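Local coordinates for protein aminotransferase (Neisseria meningitidis Z2491, PDB 3JTX) that probably catalyses pyridoxal phosphate-dependent transfer of amino groups between amino acids and oxo acids, as other class I and II aminotransferases do, at residues Cys149-Phe154 with Glu370-Ile375. Sequence-based numbering, arbitrary orientation.
Sequences CPAPSF and EGYVRI
Tyr-372 reaches across to Phe-154 in an offset edge-to-face (T-shaped) aromatic pair that joins two parts of this PLP-dependent aminotransferase fold: the loop after strand 143-148 of the seven-stranded mixed sheet, and strand 372-376, the middle strand of the small antiparallel sheet. From CB, the Tyr-372 side chain leaves with CG anti to its carbonyl carbon (chi1 -71°), which sends the ring toward the loop. Contact begins at CE1, 4.0 Å from Phe-154 CZ. Next along the ring, Tyr-372 CZ is met by Phe-154 CE1, again at 4.0 Å. The Phe-154 edge points at the Tyr-372 face but is displaced to its CE1, CZ and OH end, centroids 5.7 Å apart and planes at 84°. Ala-151 CA lies over one face of the Phe-154 ring, 3.7 Å above its plane and offset toward the rim, so the loop packs on its own aromatic residue. Trp-330 of strand 328-332 joins the cluster, stacking with Tyr-372 and meeting Phe-154 edge-to-face. The contact is small and lies at the surface, without a cross-segment hydrogen bond. At the tip, Tyr-372 OH meets the Phe-154 edge near the ring plane, 3.8 Å from CZ, and rests against the methyl of Ala-151, 3.4 Å from CB.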
ATOM      1  N   CYS A 149      19.595  22.732  -6.886  1.00 22.57           N
ATOM      2  CA  CYS A 149      19.591  23.408  -5.589  1.00 23.15           C
ATOM      3  C   CYS A 149      21.020  23.756  -5.146  1.00 23.85           C
ATOM      4  O   CYS A 149      21.632  23.021  -4.369  1.00 23.62           O
ATOM      5  CB  CYS A 149      18.932  22.492  -4.565  1.00 23.40           C
ATOM      6  SG  CYS A 149      17.236  22.099  -4.989  1.00 23.18           S
ATOM      7  N   PRO A 150      21.574  24.864  -5.676  1.00 24.39           N
ATOM      8  CA  PRO A 150      22.949  25.260  -5.359  1.00 24.53           C
ATOM      9  C   PRO A 150      23.059  26.064  -4.077  1.00 24.77           C
ATOM     10  O   PRO A 150      22.086  26.686  -3.651  1.00 24.62           O
ATOM     11  CB  PRO A 150      23.327  26.144  -6.556  1.00 24.64           C
ATOM     12  CG  PRO A 150      22.039  26.822  -6.907  1.00 24.67           C
ATOM     13  CD  PRO A 150      20.987  25.735  -6.717  1.00 24.66           C
ATOM     14  N   ALA A 151      24.255  26.062  -3.487  1.00 25.46           N
ATOM     15  CA  ALA A 151      24.590  26.895  -2.329  1.00 25.74           C
ATOM     16  C   ALA A 151      24.414  28.374  -2.669  1.00 26.25           C
ATOM     17  O   ALA A 151      24.469  28.736  -3.839  1.00 26.33           O
ATOM     18  CB  ALA A 151      26.045  26.630  -1.899  1.00 25.38           C
ATOM     19  N   PRO A 152      24.200  29.236  -1.657  1.00 26.95           N
ATOM     20  CA  PRO A 152      24.087  28.946  -0.210  1.00 27.47           C
ATOM     21  C   PRO A 152      22.679  28.632   0.325  1.00 27.41           C
ATOM     22  O   PRO A 152      22.563  28.100   1.422  1.00 27.86           O
ATOM     23  CB  PRO A 152      24.594  30.239   0.441  1.00 27.72           C
ATOM     24  CG  PRO A 152      24.212  31.319  -0.541  1.00 27.61           C
ATOM     25  CD  PRO A 152      24.311  30.687  -1.917  1.00 27.36           C
ATOM     26  N   SER A 153      21.627  28.978  -0.409  1.00 27.11           N
ATOM     27  CA  SER A 153      20.258  28.736   0.067  1.00 26.86           C
ATOM     28  C   SER A 153      19.832  27.269  -0.100  1.00 26.12           C
ATOM     29  O   SER A 153      19.081  26.738   0.725  1.00 26.07           O
ATOM     30  CB  SER A 153      19.272  29.628  -0.688  1.00 26.97           C
ATOM     31  OG  SER A 153      19.038  29.132  -2.007  1.00 28.31           O
ATOM     32  N   PHE A 154      20.325  26.640  -1.168  1.00 24.96           N
ATOM     33  CA  PHE A 154      19.870  25.325  -1.643  1.00 24.64           C
ATOM     34  C   PHE A 154      18.374  25.294  -2.019  1.00 24.91           C
ATOM     35  O   PHE A 154      17.781  24.220  -2.084  1.00 24.90           O
ATOM     36  CB  PHE A 154      20.232  24.200  -0.650  1.00 24.30           C
ATOM     37  CG  PHE A 154      21.687  24.155  -0.306  1.00 22.66           C
ATOM     38  CD1 PHE A 154      22.593  23.548  -1.154  1.00 21.34           C
ATOM     39  CD2 PHE A 154      22.154  24.756   0.854  1.00 23.72           C
ATOM     40  CE1 PHE A 154      23.946  23.532  -0.857  1.00 22.36           C
ATOM     41  CE2 PHE A 154      23.508  24.742   1.168  1.00 23.20           C
ATOM     42  CZ  PHE A 154      24.404  24.128   0.316  1.00 23.38           C
ATOM     43  N   GLU A 370      27.668  16.757  -6.298  1.00 20.49           N
ATOM     44  CA  GLU A 370      29.133  16.680  -6.252  1.00 20.43           C
ATOM     45  C   GLU A 370      29.702  17.748  -5.332  1.00 19.28           C
ATOM     46  O   GLU A 370      29.221  18.883  -5.310  1.00 18.28           O
ATOM     47  CB  GLU A 370      29.746  16.876  -7.629  1.00 21.15           C
ATOM     48  CG  GLU A 370      29.671  15.680  -8.532  1.00 25.32           C
ATOM     49  CD  GLU A 370      30.443  15.882  -9.840  1.00 29.36           C
ATOM     50  OE1 GLU A 370      31.215  16.858  -9.938  1.00 31.37           O
ATOM     51  OE2 GLU A 370      30.262  15.055 -10.761  1.00 33.25           O
ATOM     52  N   GLY A 371      30.726  17.384  -4.564  1.00 18.38           N
ATOM     53  CA  GLY A 371      31.381  18.345  -3.680  1.00 17.57           C
ATOM     54  C   GLY A 371      30.771  18.437  -2.294  1.00 17.31           C
ATOM     55  O   GLY A 371      31.214  19.255  -1.482  1.00 17.38           O
ATOM     56  N   TYR A 372      29.774  17.591  -2.020  1.00 16.45           N
ATOM     57  CA  TYR A 372      29.109  17.509  -0.717  1.00 15.84           C
ATOM     58  C   TYR A 372      28.993  16.069  -0.286  1.00 15.01           C
ATOM     59  O   TYR A 372      28.942  15.195  -1.129  1.00 14.04           O
ATOM     60  CB  TYR A 372      27.689  18.079  -0.803  1.00 16.16           C
ATOM     61  CG  TYR A 372      27.677  19.572  -0.967  1.00 17.00           C
ATOM     62  CD1 TYR A 372      27.644  20.410   0.142  1.00 17.77           C
ATOM     63  CD2 TYR A 372      27.722  20.149  -2.229  1.00 19.95           C
ATOM     64  CE1 TYR A 372      27.656  21.790  -0.003  1.00 19.87           C
ATOM     65  CE2 TYR A 372      27.725  21.540  -2.383  1.00 22.10           C
ATOM     66  CZ  TYR A 372      27.703  22.348  -1.265  1.00 22.54           C
ATOM     67  OH  TYR A 372      27.719  23.722  -1.407  1.00 26.11           O
ATOM     68  N   VAL A 373      28.960  15.836   1.030  1.00 14.34           N
ATOM     69  CA  VAL A 373      28.541  14.554   1.577  1.00 14.33           C
ATOM     70  C   VAL A 373      27.368  14.771   2.516  1.00 14.68           C
ATOM     71  O   VAL A 373      27.303  15.780   3.237  1.00 13.84           O
ATOM     72  CB  VAL A 373      29.692  13.794   2.316  1.00 14.21           C
ATOM     73  CG1 VAL A 373      30.794  13.425   1.351  1.00 13.92           C
ATOM     74  CG2 VAL A 373      30.263  14.612   3.523  1.00 14.28           C
ATOM     75  N   ARG A 374      26.421  13.841   2.494  1.00 14.60           N
ATOM     76  CA  ARG A 374      25.358  13.851   3.470  1.00 14.97           C
ATOM     77  C   ARG A 374      25.784  13.080   4.727  1.00 15.14           C
ATOM     78  O   ARG A 374      26.221  11.937   4.655  1.00 15.11           O
ATOM     79  CB  ARG A 374      24.056  13.278   2.898  1.00 14.93           C
ATOM     80  CG  ARG A 374      22.860  13.597   3.765  1.00 15.74           C
ATOM     81  CD  ARG A 374      21.651  12.852   3.340  1.00 15.37           C
ATOM     82  NE  ARG A 374      21.762  11.421   3.530  1.00 13.57           N
ATOM     83  CZ  ARG A 374      20.853  10.539   3.120  1.00 14.98           C
ATOM     84  NH1 ARG A 374      19.749  10.946   2.509  1.00 14.44           N
ATOM     85  NH2 ARG A 374      21.028   9.244   3.341  1.00 16.42           N
ATOM     86  N   ILE A 375      25.654  13.737   5.879  1.00 15.26           N
ATOM     87  CA  ILE A 375      25.883  13.132   7.192  1.00 15.58           C
ATOM     88  C   ILE A 375      24.569  13.195   7.965  1.00 15.59           C
ATOM     89  O   ILE A 375      23.981  14.273   8.081  1.00 15.63           O
ATOM     90  CB  ILE A 375      26.964  13.939   7.980  1.00 15.93           C
ATOM     91  CG1 ILE A 375      28.307  13.886   7.266  1.00 18.09           C
ATOM     92  CG2 ILE A 375      27.132  13.419   9.379  1.00 16.88           C
ATOM     93  CD1 ILE A 375      29.328  14.960   7.743  1.00 16.28           C
TER